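Local coordinates for beta-glucosidase (Pseudoalteromonas sp., PDB 3F95), which is the extra C-terminal beta-sandwich domain of an exo-1,3/1,4-beta-glucanase, an enzyme that probably hydrolyses beta-glucosidic bonds, at residues C113-D118 with A135-C140; V106-S111 with A153-S158; Y87-M92 with K173-S178. All coordinates share one frame; numbering follows the deposited sequence. Where two conformers were deposited one is given.

The three contacts illustrate how the chemistry of a beta-sandwich changes with depth. Contact 2, the most buried, lies within one sheet: strands 102-108 and 149-158 meet where both turn corners, through a backbone bond, close methyl packing and an arginine beside a disulfide. Contact 1 is partly buried and spans the two sheets, using strand 113-118, the neighbour of 102-108, and the end of strand 132-137; a buried arginine and a water bind carbonyls there. Contact 3 lies at the surface, where strand 87-94, partner of 132-137, meets a loop through a CH-pi contact and a carboxylate bond. Leu88 of that strand also packs against Val106 and Met107, linking contact 3 to contact 2.

Contact 1. Residues C113-D118 with A135-C140; sequences CLRDID and AIPLHC
Arg115 is bent at chi2 (-70°) and chi3 (-52°), which turns CD and then NE so that the chain folds past Pro137 and Cys140. The contact crosses the beta-sandwich, since strand 113-118 belongs to one sheet and strand 132-137 to the other, and it starts at a classic beta bulge in which Leu114 and Arg115 both face Val106. Arg115 NH1 donates to Pro137 O at 2.9 Å, a nearly straight bond (167°) that lies in the guanidinium plane and uses a carbonyl lone pair. NH1 also bonds Leu181 O, while Ile117 CD1 sits 3.6 Å above one face of the guanidinium, toward its rim. Cys140 SG, in a disulfide with Cys183, approaches Arg115 NE obliquely at 3.5 Å. An alanine at Arg115 would probably leave the carbonyls of Pro137 and Leu181 without this donor and open a gap beside the sulfur. Ile117 CD1 also meets Ile136 CG2 at 3.9 Å, and Leu114 brings CD1 to Leu138 CB and CD2 to His139 NE2. One water joins the two backbones, donating to Leu114 O and Leu138 O, each 2.7 Å away, and accepting from Cys140 N.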
# COMPACT_ATOMS: atom_id res chain seq x y z
N CYS A 113 -6.00 -12.51 3.58
CA CYS A 113 -4.90 -11.52 3.87
C CYS A 113 -4.20 -11.75 5.21
O CYS A 113 -4.87 -12.07 6.20
CB CYS A 113 -5.38 -10.05 3.79
SG CYS A 113 -6.20 -9.55 2.24
N LEU A 114 -2.88 -11.55 5.25
CA LEU A 114 -2.11 -11.67 6.50
C LEU A 114 -2.51 -10.60 7.53
O LEU A 114 -2.58 -10.89 8.73
CB LEU A 114 -0.60 -11.69 6.27
CG LEU A 114 0.01 -12.88 5.49
CD1 LEU A 114 1.51 -12.74 5.42
CD2 LEU A 114 -0.38 -14.24 6.08
N ARG A 115 -2.81 -9.39 7.06
CA ARG A 115 -3.31 -8.33 7.94
C ARG A 115 -4.47 -7.62 7.29
O ARG A 115 -4.50 -7.42 6.07
CB ARG A 115 -2.22 -7.30 8.27
CG ARG A 115 -0.99 -7.85 9.00
CD ARG A 115 -1.27 -8.27 10.47
NE ARG A 115 -1.93 -7.22 11.24
CZ ARG A 115 -1.34 -6.15 11.78
NH1 ARG A 115 -0.03 -5.92 11.65
NH2 ARG A 115 -2.09 -5.30 12.45
N ASP A 116 -5.44 -7.23 8.13
CA ASP A 116 -6.59 -6.46 7.71
C ASP A 116 -6.77 -5.32 8.72
O ASP A 116 -7.19 -5.55 9.86
CB ASP A 116 -7.82 -7.38 7.67
CG ASP A 116 -9.01 -6.76 6.95
OD1 ASP A 116 -9.73 -7.51 6.24
OD2 ASP A 116 -9.24 -5.54 7.10
N ILE A 117 -6.40 -4.10 8.32
CA ILE A 117 -6.28 -3.00 9.29
C ILE A 117 -7.22 -1.88 8.88
O ILE A 117 -7.07 -1.36 7.78
CB ILE A 117 -4.81 -2.45 9.32
CG1 ILE A 117 -3.84 -3.54 9.78
CG2 ILE A 117 -4.71 -1.11 10.15
CD1 ILE A 117 -2.37 -3.25 9.49
N ASP A 118 -8.16 -1.48 9.75
CA ASP A 118 -8.97 -0.29 9.46
C ASP A 118 -8.13 0.99 9.60
O ASP A 118 -7.27 1.10 10.52
CB ASP A 118 -10.17 -0.19 10.39
CG ASP A 118 -11.06 -1.41 10.32
OD1 ASP A 118 -11.37 -1.87 9.19
OD2 ASP A 118 -11.45 -1.89 11.40
N ALA A 135 5.73 0.26 9.97
CA ALA A 135 6.17 -1.14 9.93
C ALA A 135 4.99 -2.04 10.29
O ALA A 135 4.37 -1.89 11.34
CB ALA A 135 7.41 -1.39 10.85
N ILE A 136 4.64 -2.94 9.38
CA ILE A 136 3.44 -3.77 9.58
C ILE A 136 3.80 -5.24 9.80
O ILE A 136 4.14 -5.94 8.84
CB ILE A 136 2.43 -3.62 8.41
CG1 ILE A 136 2.06 -2.14 8.23
CG2 ILE A 136 1.21 -4.47 8.69
CD1 ILE A 136 1.33 -1.81 6.94
N PRO A 137 3.73 -5.70 11.06
CA PRO A 137 4.08 -7.11 11.29
C PRO A 137 3.14 -7.99 10.49
O PRO A 137 1.93 -7.75 10.47
CB PRO A 137 3.90 -7.30 12.79
CG PRO A 137 3.18 -6.05 13.30
CD PRO A 137 3.34 -4.97 12.28
N LEU A 138 3.70 -8.97 9.79
CA LEU A 138 2.89 -9.82 8.91
C LEU A 138 2.09 -10.87 9.68
O LEU A 138 1.06 -11.35 9.21
CB LEU A 138 3.77 -10.46 7.83
CG LEU A 138 4.45 -9.46 6.88
CD1 LEU A 138 5.27 -10.17 5.81
CD2 LEU A 138 3.44 -8.49 6.23
N HIS A 139 2.57 -11.21 10.86
CA HIS A 139 1.88 -12.25 11.62
C HIS A 139 1.52 -11.84 13.04
O HIS A 139 2.34 -11.34 13.80
CB HIS A 139 2.67 -13.54 11.56
CG HIS A 139 2.69 -14.15 10.19
ND1 HIS A 139 3.68 -13.88 9.27
CD2 HIS A 139 1.81 -14.98 9.57
CE1 HIS A 139 3.43 -14.54 8.15
NE2 HIS A 139 2.31 -15.21 8.30
N CYS A 140 0.25 -12.03 13.37
CA CYS A 140 -0.27 -11.73 14.68
C CYS A 140 -0.08 -12.89 15.66
O CYS A 140 0.80 -12.84 16.52
CB CYS A 140 -1.74 -11.32 14.56
SG CYS A 140 -1.88 -9.70 13.75
O HOH W 1 -1.13 -12.42 10.41

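Contact 2. Residues V106-S111 with A153-S158; sequences VMCSES and ALRITS
Val106 and Leu154 form an antiparallel non-hydrogen-bonded pair with their CA atoms 4.5 Å apart, just where each strand turns a corner, at Met107 and at Ala153. Strand 149-158 carries a classic beta bulge at its corner, Ala153 and Leu154 both facing Leu71 of the adjacent strand 67-73 in the same sheet of the sandwich. Across the corner Met107 N donates to Ala153 O at 2.8 Å; the bond is straight at the hydrogen (165°), but the donor stands well above the carbonyl plane. The same oxygen receives a CA-H...O contact from Val106 CA at 3.5 Å. Met107 is bent at chi2 (-64°), which folds SD back to lie 3.9 Å from Ala153 CA. Met107 CE presses on Ala153 CB at 3.4 Å, a close fit for two carbons, in a buried region that Leu170 of the opposing sheet also lines. On the other side of the corner Arg155 reaches the disulfide that joins Cys108 to Cys113. Its NE forms a salt bridge with Asp152, which probably helps to fix the turn of the guanidinium. Cys108 SG rests 3.6 Å above one face of that group, offset toward the rim, and Cys108 CB lies 3.4 Å from Arg155 NH2.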
# COMPACT_ATOMS: atom_id res chain seq x y z
N VAL A 106 -2.86 -6.41 3.86
CA VAL A 106 -1.45 -6.67 3.62
C VAL A 106 -1.24 -8.16 3.35
O VAL A 106 -1.77 -9.03 4.09
CB VAL A 106 -0.58 -6.19 4.82
CG1 VAL A 106 0.86 -6.58 4.65
CG2 VAL A 106 -0.73 -4.67 4.99
N MET A 107 -0.52 -8.44 2.27
CA MET A 107 -0.14 -9.80 1.87
C MET A 107 -1.36 -10.72 1.71
O MET A 107 -1.64 -11.64 2.53
CB MET A 107 0.95 -10.37 2.80
CG MET A 107 2.24 -9.58 2.78
SD MET A 107 3.08 -9.61 1.16
CE MET A 107 3.80 -8.01 1.14
N CYS A 108 -2.11 -10.43 0.65
CA CYS A 108 -3.38 -11.08 0.38
C CYS A 108 -3.20 -12.16 -0.68
O CYS A 108 -2.58 -11.91 -1.71
CB CYS A 108 -4.41 -10.09 -0.14
SG CYS A 108 -4.76 -8.75 1.03
N SER A 109 -3.76 -13.33 -0.41
CA SER A 109 -3.85 -14.37 -1.42
C SER A 109 -5.19 -14.23 -2.10
O SER A 109 -5.85 -13.19 -1.98
CB SER A 109 -3.69 -15.76 -0.80
OG SER A 109 -4.37 -15.86 0.44
N GLU A 110 -5.60 -15.27 -2.82
CA GLU A 110 -6.93 -15.33 -3.38
C GLU A 110 -7.99 -15.01 -2.33
O GLU A 110 -8.92 -14.26 -2.62
N SER A 111 -7.81 -15.54 -1.10
CA SER A 111 -8.91 -15.51 -0.12
C SER A 111 -9.02 -15.17 1.38
O SER A 111 -9.71 -15.92 2.07
N ALA A 153 0.45 -7.47 -2.41
CA ALA A 153 1.33 -7.13 -1.26
C ALA A 153 0.63 -6.14 -0.30
O ALA A 153 0.70 -6.29 0.94
CB ALA A 153 2.66 -6.59 -1.75
N LEU A 154 -0.06 -5.16 -0.87
CA LEU A 154 -0.98 -4.30 -0.14
C LEU A 154 -2.21 -3.95 -0.96
O LEU A 154 -2.16 -3.89 -2.19
CB LEU A 154 -0.28 -3.02 0.34
CG LEU A 154 0.08 -1.89 -0.60
CD1 LEU A 154 -1.08 -0.91 -0.83
CD2 LEU A 154 1.32 -1.12 -0.08
N ARG A 155 -3.31 -3.69 -0.28
CA ARG A 155 -4.53 -3.27 -0.95
C ARG A 155 -5.19 -2.23 -0.06
O ARG A 155 -5.34 -2.44 1.15
CB ARG A 155 -5.45 -4.49 -1.15
CG ARG A 155 -6.78 -4.16 -1.81
CD ARG A 155 -7.75 -5.36 -1.74
NE ARG A 155 -7.14 -6.58 -2.24
CZ ARG A 155 -7.33 -7.79 -1.73
NH1 ARG A 155 -8.14 -7.99 -0.69
NH2 ARG A 155 -6.71 -8.81 -2.29
N ILE A 156 -5.50 -1.07 -0.63
CA ILE A 156 -6.21 -0.02 0.11
C ILE A 156 -7.54 0.22 -0.59
O ILE A 156 -7.58 0.50 -1.79
CB ILE A 156 -5.38 1.28 0.19
CG1 ILE A 156 -4.05 1.00 0.93
CG2 ILE A 156 -6.20 2.40 0.88
CD1 ILE A 156 -3.04 2.12 0.77
N THR A 157 -8.62 0.11 0.17
CA THR A 157 -9.97 0.29 -0.34
C THR A 157 -10.67 1.42 0.41
O THR A 157 -10.63 1.49 1.66
CB THR A 157 -10.77 -1.03 -0.21
OG1 THR A 157 -10.04 -2.08 -0.86
CG2 THR A 157 -12.13 -0.88 -0.89
N SER A 158 -11.31 2.31 -0.35
CA SER A 158 -12.03 3.46 0.21
C SER A 158 -12.95 4.07 -0.86
O SER A 158 -12.93 3.64 -2.02
CB SER A 158 -11.03 4.50 0.76
OG SER A 158 -11.70 5.54 1.53

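Contact 3. Residues Y87-M92 with K173-S178; sequences YLELKM and KPSDDS
A loop linking strand 161-171 to the short strand 179-180 folds over strand 87-94 and meets Tyr87 and Glu89, two alternate residues pointing toward it. Pro174 lays its ring obliquely across the tyrosine in a CH-pi contact: CD stands 3.7 Å from the centroid of the Tyr87 ring and 27° off its normal, so it is over the face but displaced toward the rim. The nearest ring atom is CE2 of Tyr87, 3.3 Å from Pro174 CD, and Pro174 CG follows toward CZ. Being bonded to the proline nitrogen, CD carries somewhat polarised C-H bonds, which suits it to an electron-rich face.

Glu89 provides the polar half. With CG anti to the backbone N (chi1 178°), its chain runs out from the strand. Its OE1 accepts from Ser175 N at 3.0 Å (161° at the hydrogen), the donor coming almost in line with the CD-OE1 bond. Ser175 OG adds a weak bond to the same oxygen at 3.4 Å, and Ser175 CB packs against OE1 at 3.3 Å. Glu89 was deposited in two conformers, so this grip may hold for only part of the time.

In the sandwich, strand 87-94 lies between strands 161-171 and 132-137. Leu88 and Leu90 face the buried interior, whereas Tyr87 and Glu89 face the loop; Pro174 also touches Ala135, and Ser175 touches Thr133. From Ser175 the chain enters a type I beta turn that ends at Ser178, with Asp176 and Asp177 at its exposed middle positions. The turn closes on one carbonyl: Ser175 O accepts from Ser178 N at 3.2 Å and from Ser178 OG at 2.7 Å.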
# COMPACT_ATOMS: atom_id res chain seq x y z
N TYR A 87 7.95 -8.01 8.37
CA TYR A 87 7.14 -6.81 8.27
C TYR A 87 7.02 -6.38 6.83
O TYR A 87 7.97 -6.54 6.05
CB TYR A 87 7.81 -5.64 9.00
CG TYR A 87 7.99 -5.89 10.46
CD1 TYR A 87 7.09 -5.36 11.38
CD2 TYR A 87 9.05 -6.68 10.93
CE1 TYR A 87 7.23 -5.60 12.73
CE2 TYR A 87 9.20 -6.93 12.29
CZ TYR A 87 8.29 -6.38 13.18
OH TYR A 87 8.42 -6.61 14.53
N LEU A 88 5.89 -5.80 6.49
CA LEU A 88 5.87 -4.92 5.32
C LEU A 88 6.13 -3.52 5.85
O LEU A 88 5.41 -3.06 6.74
CB LEU A 88 4.52 -4.99 4.58
CG LEU A 88 4.45 -4.12 3.31
CD1 LEU A 88 5.26 -4.78 2.19
CD2 LEU A 88 3.01 -3.85 2.85
N GLU A 89 7.15 -2.86 5.32
CA GLU A 89 7.42 -1.47 5.68
C GLU A 89 7.12 -0.55 4.52
O GLU A 89 7.39 -0.88 3.36
CB GLU A 89 8.87 -1.28 6.14
CG GLU A 89 9.20 0.18 6.49
CD GLU A 89 10.69 0.45 6.74
OE1 GLU A 89 11.19 0.01 7.78
OE2 GLU A 89 11.34 1.13 5.92
N LEU A 90 6.54 0.61 4.82
CA LEU A 90 6.29 1.61 3.78
C LEU A 90 6.28 2.99 4.41
O LEU A 90 6.10 3.12 5.61
CB LEU A 90 4.94 1.34 3.08
CG LEU A 90 3.64 1.54 3.90
CD1 LEU A 90 2.40 1.69 2.99
CD2 LEU A 90 3.40 0.43 4.87
N LYS A 91 6.49 4.02 3.61
CA LYS A 91 6.21 5.37 4.08
C LYS A 91 4.85 5.78 3.52
O LYS A 91 4.51 5.46 2.38
CB LYS A 91 7.32 6.34 3.65
CG LYS A 91 8.71 5.94 4.22
CD LYS A 91 9.79 6.92 3.80
CE LYS A 91 11.16 6.53 4.43
NZ LYS A 91 11.61 5.21 3.87
N MET A 92 4.05 6.45 4.35
CA MET A 92 2.72 6.91 3.92
C MET A 92 2.48 8.31 4.46
O MET A 92 2.97 8.66 5.55
CB MET A 92 1.65 5.95 4.44
CG MET A 92 0.22 6.31 4.02
SD MET A 92 -1.04 5.27 4.72
CE MET A 92 -0.77 3.76 3.79
N LYS A 173 13.49 -6.63 9.97
CA LYS A 173 13.55 -5.63 11.04
C LYS A 173 13.14 -4.22 10.59
O LYS A 173 13.79 -3.63 9.70
CB LYS A 173 14.93 -5.59 11.71
CG LYS A 173 16.08 -5.12 10.83
CD LYS A 173 16.90 -4.05 11.55
CE LYS A 173 17.40 -4.55 12.89
NZ LYS A 173 17.87 -3.45 13.81
N PRO A 174 12.11 -3.68 11.25
CA PRO A 174 11.59 -2.33 11.07
C PRO A 174 12.69 -1.28 11.26
O PRO A 174 13.53 -1.41 12.17
CB PRO A 174 10.52 -2.22 12.16
CG PRO A 174 10.76 -3.33 13.10
CD PRO A 174 11.37 -4.41 12.29
N SER A 175 12.70 -0.27 10.40
CA SER A 175 13.68 0.81 10.51
C SER A 175 13.56 1.45 11.89
O SER A 175 12.52 1.33 12.54
CB SER A 175 13.44 1.86 9.43
OG SER A 175 12.25 2.58 9.70
N ASP A 176 14.61 2.14 12.32
CA ASP A 176 14.59 2.81 13.62
C ASP A 176 13.45 3.81 13.78
O ASP A 176 12.79 3.83 14.82
CB ASP A 176 15.93 3.52 13.88
CG ASP A 176 17.06 2.55 14.19
OD1 ASP A 176 16.81 1.31 14.24
OD2 ASP A 176 18.20 3.03 14.38
N ASP A 177 13.20 4.62 12.76
CA ASP A 177 12.19 5.65 13.01
C ASP A 177 10.76 5.20 12.66
O ASP A 177 9.82 5.99 12.66
CB ASP A 177 12.59 7.01 12.42
CG ASP A 177 13.54 7.79 13.34
OD1 ASP A 177 13.81 8.97 13.03
OD2 ASP A 177 14.02 7.23 14.36
N SER A 178 10.61 3.90 12.46
CA SER A 178 9.30 3.34 12.09
C SER A 178 8.31 3.26 13.25
O SER A 178 8.70 3.14 14.43
CB SER A 178 9.47 1.98 11.43
OG SER A 178 9.82 0.99 12.38